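Local coordinates for fumarylacetoacetate hydrolase (Burkholderia xenovorans, PDB 5TI1), which probably hydrolyses fumarylacetoacetate to fumarate and acetoacetate, the last step of phenylalanine and tyrosine breakdown, in an active site that holds a magnesium ion, at residues L142-Q147 and S191-S196. Numbering follows the deposited sequence. Where two conformers were deposited one is given.
Sequences LHLPVQ and SSVVVS
The seam between the N-terminal antiparallel sheet and the catalytic FAH-family domain illustrates how the margins of two sheets can pack without a shared hydrogen bond, here between 142-147 and 193-195. L144, in the chain that leads on from strand 140-143, meets V195 and V193 on strand 193-195, at one margin of the mixed sheet that carries the magnesium ligands D153, E226, E228 and D260. The directions from L142 to L144 and from V193 to V195 are 172° apart, nearly antiparallel, and L144 and V195 lie closest, 4.9 Å between their CA atoms. The backbones of H143 and V194 pair within their own sheets, H143 with I46, and V194 with T284 and I286.

The isobutyl group of L144 lies over strand 193-195. With CG anti to the backbone N (chi1 -160°), the side chain reaches along that strand from V195 toward V193. L144 CD1 rests on the peptide link between V194 and V195, 3.8 Å from V194 C, and is 4.3 Å from V193 CG1. The other methyl, L144 CD2, sits 3.8 Å from V193 O. I286 of the neighbouring strand also touches L144, so the leucine packs against two strands of the catalytic sheet. V193 in turn lies close to T284, a residue of the bound sodium site.

V195 returns the contact against the backbone of 142-144. Its chi1 of 74° puts CG1 between the backbone N and the carbonyl carbon, and V195 CG1 lies 4.0 Å from L142 O. V195 CG2 approaches H143 C at 3.8 Å. V195 CB meets L144 alone, 3.7 Å from L144 N.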
loop_
_atom_site.group_PDB
_atom_site.type_symbol
_atom_site.label_atom_id
_atom_site.label_comp_id
_atom_site.label_asym_id
_atom_site.label_seq_id
_atom_site.Cartn_x
_atom_site.Cartn_y
_atom_site.Cartn_z
ATOM N N LEU B 142 14.809 12.039 -15.143
ATOM C CA LEU B 142 13.978 10.837 -15.156
ATOM C C LEU B 142 13.244 10.711 -13.829
ATOM O O LEU B 142 13.860 10.797 -12.759
ATOM C CB LEU B 142 14.813 9.584 -15.413
ATOM C CG LEU B 142 15.683 9.698 -16.658
ATOM C CD1 LEU B 142 16.457 8.403 -16.862
ATOM C CD2 LEU B 142 14.818 10.049 -17.862
ATOM N N HIS B 143 11.933 10.523 -13.898
ATOM C CA HIS B 143 11.099 10.478 -12.709
ATOM C C HIS B 143 10.542 9.074 -12.528
ATOM O O HIS B 143 10.614 8.237 -13.429
ATOM C CB HIS B 143 9.966 11.505 -12.802
ATOM C CG HIS B 143 10.402 12.824 -13.354
ATOM N ND1 HIS B 143 11.051 13.771 -12.590
ATOM C CD2 HIS B 143 10.303 13.347 -14.601
ATOM C CE1 HIS B 143 11.325 14.822 -13.340
ATOM N NE2 HIS B 143 10.886 14.589 -14.564
ATOM N N LEU B 144 10.009 8.824 -11.336
ATOM C CA LEU B 144 9.321 7.576 -11.037
ATOM C C LEU B 144 8.391 7.240 -12.198
ATOM O O LEU B 144 7.593 8.083 -12.615
ATOM C CB LEU B 144 8.548 7.697 -9.724
ATOM C CG LEU B 144 8.187 6.366 -9.072
ATOM C CD1 LEU B 144 9.465 5.677 -8.585
ATOM C CD2 LEU B 144 7.162 6.547 -7.940
ATOM N N PRO B 145 8.512 6.057 -12.803
ATOM C CA PRO B 145 7.808 5.831 -14.067
ATOM C C PRO B 145 6.315 5.593 -13.911
ATOM O O PRO B 145 5.573 5.782 -14.886
ATOM C CB PRO B 145 8.508 4.592 -14.640
ATOM C CG PRO B 145 9.012 3.876 -13.468
ATOM C CD PRO B 145 9.478 4.978 -12.528
ATOM N N VAL B 146 5.847 5.192 -12.733
ATOM C CA VAL B 146 4.429 4.914 -12.524
ATOM C C VAL B 146 4.001 5.482 -11.185
ATOM O O VAL B 146 4.814 5.635 -10.270
ATOM C CB VAL B 146 4.112 3.397 -12.580
ATOM C CG1 VAL B 146 4.184 2.883 -13.998
ATOM C CG2 VAL B 146 5.065 2.616 -11.669
ATOM N N GLN B 147 2.711 5.826 -11.091
ATOM C CA GLN B 147 2.057 6.095 -9.812
ATOM C C GLN B 147 1.611 4.755 -9.247
ATOM O O GLN B 147 0.699 4.122 -9.787
ATOM C CB GLN B 147 0.868 7.041 -9.975
ATOM C CG GLN B 147 0.212 7.473 -8.657
ATOM C CD GLN B 147 -0.792 6.463 -8.088
ATOM O OE1 GLN B 147 -1.530 5.805 -8.827
ATOM N NE2 GLN B 147 -0.826 6.351 -6.762
ATOM N N SER B 191 4.205 4.563 -0.739
ATOM C CA SER B 191 4.540 5.987 -0.692
ATOM C C SER B 191 6.044 6.234 -0.690
ATOM O O SER B 191 6.493 7.271 -1.180
ATOM C CB SER B 191 3.920 6.645 0.539
ATOM O OG SER B 191 4.586 6.229 1.713
ATOM N N SER B 192 6.837 5.318 -0.132
ATOM C CA SER B 192 8.276 5.517 -0.032
ATOM C C SER B 192 9.054 4.840 -1.158
ATOM O O SER B 192 10.275 4.700 -1.054
ATOM C CB SER B 192 8.786 5.015 1.315
ATOM O OG SER B 192 8.219 3.748 1.609
ATOM N N VAL B 193 8.400 4.426 -2.235
ATOM C CA VAL B 193 9.161 3.992 -3.406
ATOM C C VAL B 193 9.601 5.241 -4.154
ATOM O O VAL B 193 8.762 6.051 -4.558
ATOM C CB VAL B 193 8.346 3.061 -4.312
ATOM C CG1 VAL B 193 9.200 2.639 -5.521
ATOM C CG2 VAL B 193 7.846 1.860 -3.533
ATOM N N VAL B 194 10.919 5.405 -4.326
ATOM C CA VAL B 194 11.495 6.586 -4.949
ATOM C C VAL B 194 12.366 6.162 -6.122
ATOM O O VAL B 194 12.864 5.037 -6.182
ATOM C CB VAL B 194 12.324 7.417 -3.942
ATOM C CG1 VAL B 194 11.450 7.834 -2.770
ATOM C CG2 VAL B 194 13.511 6.601 -3.455
ATOM N N VAL B 195 12.584 7.104 -7.044
ATOM C CA VAL B 195 13.344 6.819 -8.256
ATOM C C VAL B 195 14.845 6.882 -7.974
ATOM O O VAL B 195 15.308 7.547 -7.047
ATOM C CB VAL B 195 12.951 7.778 -9.399
ATOM C CG1 VAL B 195 13.522 9.173 -9.153
ATOM C CG2 VAL B 195 13.410 7.226 -10.771
ATOM N N SER B 196 15.608 6.177 -8.816
ATOM C CA SER B 196 17.064 6.163 -8.757
ATOM C C SER B 196 17.636 7.574 -8.648
ATOM O O SER B 196 17.180 8.504 -9.318
ATOM C CB SER B 196 17.610 5.469 -10.010
ATOM O OG SER B 196 19.023 5.401 -10.006
#